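Local coordinates for protein fructuronate-tagaturonate epimerase UxaE from Cohnella laeviribosi in complex with 1 glycerol (Cohnella laeviribosi, PDB 6IL9) that probably interconverts fructuronate and tagaturonate by epimerisation, using a TIM-barrel domain that carries a zinc ion, at residues 160-165 with 177-182; 249-254 with 268-273; 296-301 with 336-341. All blocks are in the same frame, centred on the assembly; numbering follows the deposited sequence.

Interaction 1. Residues 160-165 with 177-182; sequences DHLKKE and TMLTLD. With ZN (zinc ion), chain C.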
loop_
_atom_site.group_PDB
_atom_site.type_symbol
_atom_site.label_atom_id
_atom_site.label_comp_id
_atom_site.label_asym_id
_atom_site.label_seq_id
_atom_site.Cartn_x
_atom_site.Cartn_y
_atom_site.Cartn_z
ATOM N N ASP A 160 3.989 5.055 3.077
ATOM C CA ASP A 160 3.341 4.120 3.981
ATOM C C ASP A 160 4.234 3.840 5.181
ATOM O O ASP A 160 5.454 3.737 5.044
ATOM C CB ASP A 160 3.031 2.827 3.223
ATOM C CG ASP A 160 2.253 1.831 4.047
ATOM O OD1 ASP A 160 1.547 2.242 4.992
ATOM O OD2 ASP A 160 2.361 0.623 3.749
ATOM N N HIS A 161 3.619 3.735 6.361
ATOM C CA HIS A 161 4.312 3.322 7.585
ATOM C C HIS A 161 5.529 4.189 7.891
ATOM O O HIS A 161 6.597 3.679 8.242
ATOM C CB HIS A 161 4.754 1.866 7.499
ATOM C CG HIS A 161 3.743 0.902 8.012
ATOM N ND1 HIS A 161 3.405 0.825 9.345
ATOM C CD2 HIS A 161 3.007 -0.036 7.375
ATOM C CE1 HIS A 161 2.487 -0.109 9.505
ATOM N NE2 HIS A 161 2.240 -0.657 8.328
ATOM N N LEU A 162 5.359 5.505 7.775
ATOM C CA LEU A 162 6.436 6.430 8.116
ATOM C C LEU A 162 6.526 6.621 9.627
ATOM O O LEU A 162 5.513 6.750 10.321
ATOM C CB LEU A 162 6.224 7.782 7.440
ATOM C CG LEU A 162 6.002 7.838 5.924
ATOM C CD1 LEU A 162 5.678 9.258 5.510
ATOM C CD2 LEU A 162 7.203 7.320 5.155
ATOM N N LYS A 163 7.761 6.651 10.132
ATOM C CA LYS A 163 8.054 6.785 11.555
ATOM C C LYS A 163 9.024 7.916 11.849
ATOM O O LYS A 163 8.901 8.573 12.883
ATOM C CB LYS A 163 8.650 5.468 12.112
ATOM C CG LYS A 163 7.716 4.266 12.061
ATOM C CD LYS A 163 8.406 3.007 12.599
ATOM C CE LYS A 163 7.799 1.737 11.993
ATOM N NZ LYS A 163 8.833 0.754 11.538
ATOM N N LYS A 164 9.991 8.148 10.970
ATOM C CA LYS A 164 11.069 9.091 11.231
ATOM C C LYS A 164 10.816 10.384 10.474
ATOM O O LYS A 164 10.349 10.364 9.331
ATOM C CB LYS A 164 12.418 8.495 10.821
ATOM C CG LYS A 164 12.759 7.206 11.526
ATOM C CD LYS A 164 14.252 6.913 11.436
ATOM C CE LYS A 164 14.704 5.970 12.546
ATOM N NZ LYS A 164 14.206 6.379 13.893
ATOM N N GLU A 165 11.143 11.512 11.114
ATOM C CA GLU A 165 10.869 12.814 10.512
ATOM C C GLU A 165 11.587 12.976 9.178
ATOM O O GLU A 165 11.053 13.602 8.255
ATOM C CB GLU A 165 11.272 13.933 11.474
ATOM C CG GLU A 165 10.463 13.958 12.745
ATOM C CD GLU A 165 10.750 15.182 13.594
ATOM O OE1 GLU A 165 10.825 15.032 14.830
ATOM O OE2 GLU A 165 10.896 16.285 13.030
ATOM N N THR A 177 1.216 12.257 -1.825
ATOM C CA THR A 177 -0.036 12.945 -1.549
ATOM C C THR A 177 -0.770 12.351 -0.363
ATOM O O THR A 177 -1.732 12.955 0.125
ATOM C CB THR A 177 -0.941 12.912 -2.785
ATOM O OG1 THR A 177 -1.092 11.557 -3.239
ATOM C CG2 THR A 177 -0.325 13.740 -3.891
ATOM N N MET A 178 -0.330 11.196 0.107
ATOM C CA MET A 178 -0.867 10.532 1.278
ATOM C C MET A 178 0.310 10.224 2.183
ATOM O O MET A 178 1.339 9.740 1.708
ATOM C CB MET A 178 -1.613 9.254 0.868
ATOM C CG MET A 178 -2.160 8.425 2.008
ATOM S SD MET A 178 -3.291 7.120 1.432
ATOM C CE MET A 178 -3.606 6.343 3.017
ATOM N N LEU A 179 0.194 10.552 3.465
ATOM C CA LEU A 179 1.261 10.289 4.425
ATOM C C LEU A 179 0.702 9.445 5.557
ATOM O O LEU A 179 -0.213 9.878 6.261
ATOM C CB LEU A 179 1.859 11.593 4.967
ATOM C CG LEU A 179 2.859 12.328 4.082
ATOM C CD1 LEU A 179 3.760 13.220 4.925
ATOM C CD2 LEU A 179 3.688 11.358 3.283
ATOM N N THR A 180 1.246 8.240 5.728
ATOM C CA THR A 180 0.815 7.317 6.769
ATOM C C THR A 180 1.772 7.411 7.948
ATOM O O THR A 180 2.948 7.065 7.817
ATOM C CB THR A 180 0.780 5.882 6.237
ATOM O OG1 THR A 180 -0.191 5.804 5.183
ATOM C CG2 THR A 180 0.426 4.891 7.338
ATOM N N LEU A 181 1.270 7.862 9.090
ATOM C CA LEU A 181 2.085 8.005 10.297
ATOM C C LEU A 181 1.917 6.767 11.165
ATOM O O LEU A 181 0.863 6.560 11.781
ATOM C CB LEU A 181 1.707 9.261 11.083
ATOM C CG LEU A 181 2.650 9.544 12.263
ATOM C CD1 LEU A 181 4.036 9.846 11.729
ATOM C CD2 LEU A 181 2.133 10.711 13.103
ATOM N N ASP A 182 2.968 5.957 11.227
ATOM C CA ASP A 182 3.025 4.810 12.121
ATOM C C ASP A 182 3.292 5.308 13.534
ATOM O O ASP A 182 4.375 5.839 13.815
ATOM C CB ASP A 182 4.116 3.859 11.634
ATOM C CG ASP A 182 4.098 2.517 12.338
ATOM O OD1 ASP A 182 3.632 2.439 13.497
ATOM O OD2 ASP A 182 4.556 1.529 11.713
HETATM ZN ZN ZN C . -0.043 -1.205 8.653
HETATM O O HOH W 1 0.486 -3.200 7.638
#
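Asp182 meets His161 and Lys163 where strand 178-182 runs beside the end of strand 156-162, whose His161 binds zinc. Its chain can be followed outward: Asp182 CB lies 3.5 Å from Leu162 O and packs on CG of Lys163, and chi1 (-170°) sets CG anti to the backbone N, 3.5 Å from His161 ND1. Asp182 OD2 accepts a hydrogen bond from His161 ND1 at 2.7 Å, with an N-H...O angle of 150°. The histidine nitrogen stands above the carboxylate plane, 49° out of it, while OD2 sits at the ring edge, tilted slightly from the ring plane. OD1 turns to Ser184 OG. Lys163 lies alongside, its CE 3.3 Å from Asp182 OD2, but its NZ stays 4.4 Å from that oxygen, too far for a salt bridge.

Behind this pair the backbones join: Leu162 N donates to Thr180 O, and Asp182 N to Leu162 O. Leu162 CD1 also touches Leu179 CD2 at 3.7 Å. Thr180 CG2 packs beside Asp160 OD1, whose salt bridge goes to Lys366.

His161 is thus gripped at both ring nitrogens, ND1 by the aspartate and NE2 by zinc at 2.4 Å; Asp273, His343 and a water also bind the metal. An alanine in place of Asp182 would probably leave ND1 without its acceptor and the metal-bound ring freer to turn. Together with the zinc bond, the carboxylate probably fixes the ring's rotation as a second-shell partner, and its negative charge is likely to make the imidazole a stronger electron donor to zinc.

Interaction 2. Residues 249-254 with 268-273; sequences QFMIYI and FEISID. With ZN (zinc ion), chain C.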
loop_
_atom_site.group_PDB
_atom_site.type_symbol
_atom_site.label_atom_id
_atom_site.label_comp_id
_atom_site.label_asym_id
_atom_site.label_seq_id
_atom_site.Cartn_x
_atom_site.Cartn_y
_atom_site.Cartn_z
ATOM N N GLN A 249 0.118 12.930 21.258
ATOM C CA GLN A 249 1.012 14.081 21.191
ATOM C C GLN A 249 1.884 14.019 19.951
ATOM O O GLN A 249 2.167 15.050 19.327
ATOM C CB GLN A 249 1.872 14.145 22.450
ATOM C CG GLN A 249 1.086 14.421 23.693
ATOM C CD GLN A 249 0.373 15.748 23.626
ATOM O OE1 GLN A 249 -0.851 15.822 23.781
ATOM N NE2 GLN A 249 1.133 16.813 23.385
ATOM N N PHE A 250 2.307 12.811 19.578
ATOM C CA PHE A 250 3.146 12.618 18.402
ATOM C C PHE A 250 2.367 12.903 17.125
ATOM O O PHE A 250 2.895 13.524 16.198
ATOM C CB PHE A 250 3.704 11.190 18.409
ATOM C CG PHE A 250 4.589 10.864 17.232
ATOM C CD1 PHE A 250 5.763 11.573 17.002
ATOM C CD2 PHE A 250 4.258 9.825 16.375
ATOM C CE1 PHE A 250 6.581 11.266 15.925
ATOM C CE2 PHE A 250 5.069 9.510 15.291
ATOM C CZ PHE A 250 6.229 10.236 15.062
ATOM N N MET A 251 1.107 12.456 17.066
ATOM C CA MET A 251 0.240 12.783 15.938
ATOM C C MET A 251 0.130 14.293 15.751
ATOM O O MET A 251 0.292 14.813 14.640
ATOM C CB MET A 251 -1.155 12.174 16.156
ATOM C CG MET A 251 -1.232 10.648 16.208
ATOM S SD MET A 251 -2.778 10.003 16.960
ATOM C CE MET A 251 -2.221 8.354 17.376
ATOM N N ILE A 252 -0.163 15.011 16.836
ATOM C CA ILE A 252 -0.349 16.454 16.749
ATOM C C ILE A 252 0.943 17.130 16.305
ATOM O O ILE A 252 0.928 18.035 15.464
ATOM C CB ILE A 252 -0.833 17.010 18.098
ATOM C CG1 ILE A 252 -2.224 16.459 18.418
ATOM C CG2 ILE A 252 -0.851 18.535 18.070
ATOM C CD1 ILE A 252 -2.555 16.458 19.905
ATOM N N TYR A 253 2.073 16.703 16.872
ATOM C CA TYR A 253 3.366 17.309 16.564
ATOM C C TYR A 253 3.701 17.171 15.084
ATOM O O TYR A 253 4.132 18.134 14.435
ATOM C CB TYR A 253 4.440 16.652 17.431
ATOM C CG TYR A 253 5.874 16.854 16.982
ATOM C CD1 TYR A 253 6.538 18.055 17.225
ATOM C CD2 TYR A 253 6.575 15.827 16.350
ATOM C CE1 TYR A 253 7.863 18.230 16.837
ATOM C CE2 TYR A 253 7.897 15.997 15.950
ATOM C CZ TYR A 253 8.532 17.202 16.194
ATOM O OH TYR A 253 9.843 17.376 15.805
ATOM N N ILE A 254 3.498 15.977 14.532
ATOM C CA ILE A 254 3.767 15.750 13.113
ATOM C C ILE A 254 2.795 16.550 12.252
ATOM O O ILE A 254 3.188 17.174 11.254
ATOM C CB ILE A 254 3.699 14.244 12.796
ATOM C CG1 ILE A 254 4.842 13.480 13.487
ATOM C CG2 ILE A 254 3.698 14.010 11.296
ATOM C CD1 ILE A 254 6.244 13.968 13.122
ATOM N N PHE A 268 -3.699 12.637 5.369
ATOM C CA PHE A 268 -2.928 12.239 6.543
ATOM C C PHE A 268 -3.602 11.026 7.164
ATOM O O PHE A 268 -4.725 11.130 7.662
ATOM C CB PHE A 268 -2.878 13.423 7.510
ATOM C CG PHE A 268 -2.043 13.208 8.746
ATOM C CD1 PHE A 268 -0.767 12.678 8.673
ATOM C CD2 PHE A 268 -2.538 13.612 9.989
ATOM C CE1 PHE A 268 0.006 12.514 9.833
ATOM C CE2 PHE A 268 -1.774 13.459 11.151
ATOM C CZ PHE A 268 -0.501 12.908 11.069
ATOM N N GLU A 269 -2.934 9.866 7.120
ATOM C CA GLU A 269 -3.455 8.649 7.732
ATOM C C GLU A 269 -2.731 8.397 9.042
ATOM O O GLU A 269 -1.502 8.476 9.097
ATOM C CB GLU A 269 -3.283 7.430 6.815
ATOM C CG GLU A 269 -3.571 6.128 7.558
ATOM C CD GLU A 269 -3.766 4.934 6.649
ATOM O OE1 GLU A 269 -2.873 4.063 6.633
ATOM O OE2 GLU A 269 -4.816 4.847 5.969
ATOM N N ILE A 270 -3.486 8.110 10.094
ATOM C CA ILE A 270 -2.907 7.751 11.381
ATOM C C ILE A 270 -2.991 6.238 11.516
ATOM O O ILE A 270 -4.075 5.654 11.420
ATOM C CB ILE A 270 -3.617 8.468 12.536
ATOM C CG1 ILE A 270 -3.325 9.968 12.440
ATOM C CG2 ILE A 270 -3.131 7.907 13.868
ATOM C CD1 ILE A 270 -4.363 10.826 13.090
ATOM N N SER A 271 -1.846 5.600 11.730
ATOM C CA SER A 271 -1.764 4.146 11.756
ATOM C C SER A 271 -1.380 3.693 13.155
ATOM O O SER A 271 -0.350 4.114 13.696
ATOM C CB SER A 271 -0.773 3.645 10.703
ATOM O OG SER A 271 -0.197 2.401 11.063
ATOM N N ILE A 272 -2.229 2.860 13.750
ATOM C CA ILE A 272 -1.907 2.204 15.010
ATOM C C ILE A 272 -2.275 0.730 14.871
ATOM O O ILE A 272 -2.686 0.089 15.843
ATOM C CB ILE A 272 -2.631 2.872 16.196
ATOM C CG1 ILE A 272 -4.137 2.965 15.938
ATOM C CG2 ILE A 272 -2.060 4.265 16.466
ATOM C CD1 ILE A 272 -4.900 3.628 17.037
ATOM N N ASP A 273 -2.119 0.184 13.658
ATOM C CA ASP A 273 -2.559 -1.178 13.374
ATOM C C ASP A 273 -1.500 -2.226 13.678
ATOM O O ASP A 273 -1.829 -3.416 13.720
ATOM C CB ASP A 273 -2.991 -1.314 11.911
ATOM C CG ASP A 273 -1.855 -1.112 10.951
ATOM O OD1 ASP A 273 -1.495 0.060 10.691
ATOM O OD2 ASP A 273 -1.325 -2.126 10.455
HETATM ZN ZN ZN C . -0.043 -1.205 8.653
HETATM O O HOH W 1 0.486 -3.200 7.638
#
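Met251 sets CG anti to its carbonyl carbon (chi1 -64°) and runs extended from there to its methyl, which lands on the strand, where Ile270 holds CG2 anti to its own backbone N to meet it. The two side chains cross at about a right angle. Met251 CE comes to 3.7 Å from Ile270 CG2, with SD close behind at 3.8 Å from that same methyl. A little farther along, Ile272 CG2 touches Met251 CE at 4.2 Å, so the thioether end bears on two branched side chains.

At the other end of the contact, the Phe268 ring approaches the helix. Phe268 CE1 lies 4.2 Å from Ile254 CG2, and CZ of the same ring comes to 4.1 Å from Met251 O; both partners lie oblique to the ring. Helix 249-254 runs nearly antiparallel to strand 268-271, at 160°, the axes of these short segments coming no nearer than 10.7 Å. This is a barrel strand packed against an outer helix, and Leu291 of helix 281-293 touches both Met251 and Ile270.

Away from the helix the chain is polar. Glu269 OE1 makes a salt bridge to Lys366 and a hydrogen bond to the zinc ligand His343. Ser271 OG donates to Asp273 OD1 at 2.7 Å, while Asp273 OD2 binds zinc at 2.4 Å. The serine thus engages the carboxylate oxygen next to the one on the metal and probably helps hold that ligand's rotation. The apolar grip on the helix and the polar metal site therefore share one short piece of chain.

Interaction 3. Residues 296-301 with 336-341; sequences VDIFSM and FGYKLS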
loop_
_atom_site.group_PDB
_atom_site.type_symbol
_atom_site.label_atom_id
_atom_site.label_comp_id
_atom_site.label_asym_id
_atom_site.label_seq_id
_atom_site.Cartn_x
_atom_site.Cartn_y
_atom_site.Cartn_z
ATOM N N VAL A 296 -6.596 18.839 14.035
ATOM C CA VAL A 296 -5.861 17.949 13.139
ATOM C C VAL A 296 -6.799 17.484 12.030
ATOM O O VAL A 296 -7.943 17.096 12.293
ATOM C CB VAL A 296 -5.281 16.757 13.915
ATOM C CG1 VAL A 296 -4.681 15.737 12.945
ATOM C CG2 VAL A 296 -4.225 17.240 14.928
ATOM N N ASP A 297 -6.309 17.519 10.783
ATOM C CA ASP A 297 -7.089 17.151 9.599
ATOM C C ASP A 297 -6.737 15.713 9.232
ATOM O O ASP A 297 -5.652 15.448 8.717
ATOM C CB ASP A 297 -6.782 18.104 8.444
ATOM C CG ASP A 297 -7.613 17.829 7.202
ATOM O OD1 ASP A 297 -8.620 17.099 7.281
ATOM O OD2 ASP A 297 -7.254 18.370 6.131
ATOM N N ILE A 298 -7.649 14.790 9.512
ATOM C CA ILE A 298 -7.388 13.358 9.375
ATOM C C ILE A 298 -8.068 12.850 8.112
ATOM O O ILE A 298 -9.264 13.084 7.914
ATOM C CB ILE A 298 -7.901 12.596 10.610
ATOM C CG1 ILE A 298 -7.323 13.223 11.891
ATOM C CG2 ILE A 298 -7.596 11.110 10.493
ATOM C CD1 ILE A 298 -7.927 12.663 13.180
ATOM N N PHE A 299 -7.315 12.127 7.267
ATOM C CA PHE A 299 -7.898 11.420 6.129
ATOM C C PHE A 299 -8.456 10.078 6.571
ATOM O O PHE A 299 -9.603 9.729 6.252
ATOM C CB PHE A 299 -6.830 11.253 5.031
ATOM C CG PHE A 299 -7.162 10.241 3.950
ATOM C CD1 PHE A 299 -7.902 10.607 2.830
ATOM C CD2 PHE A 299 -6.652 8.945 4.017
ATOM C CE1 PHE A 299 -8.158 9.678 1.810
ATOM C CE2 PHE A 299 -6.919 8.018 3.023
ATOM C CZ PHE A 299 -7.668 8.384 1.916
ATOM N N SER A 300 -7.678 9.333 7.356
ATOM C CA SER A 300 -8.096 8.000 7.757
ATOM C C SER A 300 -7.411 7.612 9.057
ATOM O O SER A 300 -6.385 8.185 9.441
ATOM C CB SER A 300 -7.789 6.974 6.657
ATOM O OG SER A 300 -6.389 6.879 6.480
ATOM N N MET A 301 -8.016 6.642 9.736
ATOM C CA MET A 301 -7.486 6.045 10.954
ATOM C C MET A 301 -7.413 4.546 10.733
ATOM O O MET A 301 -8.392 3.941 10.291
ATOM C CB MET A 301 -8.385 6.352 12.153
ATOM C CG MET A 301 -7.917 5.749 13.455
ATOM S SD MET A 301 -6.924 6.945 14.369
ATOM C CE MET A 301 -8.134 8.328 14.478
ATOM N N PHE A 336 -16.603 11.927 13.165
ATOM C CA PHE A 336 -15.511 12.886 13.073
ATOM C C PHE A 336 -15.090 13.193 11.639
ATOM O O PHE A 336 -14.338 14.159 11.429
ATOM C CB PHE A 336 -14.302 12.376 13.870
ATOM C CG PHE A 336 -14.524 12.380 15.356
ATOM C CD1 PHE A 336 -14.719 13.574 16.030
ATOM C CD2 PHE A 336 -14.563 11.196 16.073
ATOM C CE1 PHE A 336 -14.941 13.593 17.408
ATOM C CE2 PHE A 336 -14.779 11.204 17.440
ATOM C CZ PHE A 336 -14.973 12.409 18.111
ATOM N N GLY A 337 -15.523 12.393 10.657
ATOM C CA GLY A 337 -15.400 12.734 9.253
ATOM C C GLY A 337 -14.332 11.977 8.481
ATOM O O GLY A 337 -14.347 12.016 7.246
ATOM N N TYR A 338 -13.379 11.332 9.158
ATOM C CA TYR A 338 -12.342 10.595 8.452
ATOM C C TYR A 338 -12.860 9.197 8.119
ATOM O O TYR A 338 -13.975 8.820 8.492
ATOM C CB TYR A 338 -11.060 10.542 9.296
ATOM C CG TYR A 338 -11.281 9.953 10.665
ATOM C CD1 TYR A 338 -11.295 8.570 10.861
ATOM C CD2 TYR A 338 -11.479 10.778 11.773
ATOM C CE1 TYR A 338 -11.523 8.036 12.114
ATOM C CE2 TYR A 338 -11.687 10.249 13.026
ATOM C CZ TYR A 338 -11.715 8.877 13.184
ATOM O OH TYR A 338 -11.936 8.363 14.439
ATOM N N LYS A 339 -12.049 8.415 7.399
ATOM C CA LYS A 339 -12.414 7.065 6.982
ATOM C C LYS A 339 -11.658 6.028 7.799
ATOM O O LYS A 339 -10.529 6.263 8.229
ATOM C CB LYS A 339 -12.083 6.828 5.501
ATOM C CG LYS A 339 -12.511 7.932 4.562
ATOM C CD LYS A 339 -12.406 7.468 3.122
ATOM C CE LYS A 339 -10.982 7.166 2.705
ATOM N NZ LYS A 339 -10.895 6.965 1.207
ATOM N N LEU A 340 -12.262 4.849 7.952
ATOM C CA LEU A 340 -11.511 3.704 8.452
ATOM C C LEU A 340 -10.550 3.199 7.390
ATOM O O LEU A 340 -10.884 3.135 6.201
ATOM C CB LEU A 340 -12.457 2.573 8.848
ATOM C CG LEU A 340 -13.346 2.800 10.057
ATOM C CD1 LEU A 340 -14.147 1.516 10.302
ATOM C CD2 LEU A 340 -12.517 3.172 11.268
ATOM N N SER A 341 -9.351 2.823 7.831
ATOM C CA SER A 341 -8.325 2.256 6.964
ATOM C C SER A 341 -8.030 0.829 7.397
ATOM O O SER A 341 -7.788 0.575 8.582
ATOM C CB SER A 341 -7.054 3.098 7.020
ATOM O OG SER A 341 -6.105 2.593 6.104
#
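Tyr338 and Met301 cross obliquely, and the tyrosine also lies side by side with Ile298, the two pointing the same way. Tyr338 CG sits between its backbone N and carbonyl carbon (chi1 56°), the crowded position. Ile298 CG2 rests 3.7 Å from Tyr338 CB and approaches the ring obliquely. Farther out, Met301 CB comes to 3.6 Å from Tyr338 CE1. The methionine chain then bends at chi2 and chi3 and returns to the phenol, its CE 3.8 Å from Tyr338 OH, a hydroxyl that has its polar partner in His284.

Elsewhere in the contact Lys339 passes Phe299 at a slant. The lysine bends at chi3, and both its CE and NZ reach Phe299 CZ, Lys339 NZ at 3.6 Å and oblique to the ring. The ammonium is also held by Thr93 OG1 and the carbonyls of Ser91 and Phe363, so the aromatic ring borders a charge that already has oxygen partners.

Three backbone bonds join the parallel strands: Lys339 N to Phe299 O, Met301 N to Lys339 O at 3.0 Å, and Ser341 N to Met301 O. Ser300 CA adds a CA-H...O contact to Lys339 O. Ser341 CB lies 3.9 Å from Ser300 OG, and both serine hydroxyls bond to the same oxygen, OE2 of Glu269.

Strands 300-302 and 339-342 are linked through helix 319-336 in a beta-alpha-beta unit of the TIM barrel; that helix and helix 281-293 both pack on Tyr338, and strands 267-271 and 363-367 continue the sheet on the two flanks.

Overall arrangement
All three contacts are buried in one eight-stranded parallel barrel, and they follow one another along the chain. Interactions 1 and 3 each join neighbouring strands of a beta-alpha-beta unit by backbone bonds, whereas interaction 2 presses a helix on the barrel's outside against a strand mainly through apolar side chains. Strand 267-271, held in interaction 2, lies between the strand pairs of the other two: Glu269 O accepts from Leu181 N on one flank, and the Glu269 carboxylate reaches the strand pair of interaction 3 on the other. Interactions 1 and 2 each supply a ligand to the same zinc; interaction 3 keeps its closest side chain, Ser341, about 8 Å from the metal.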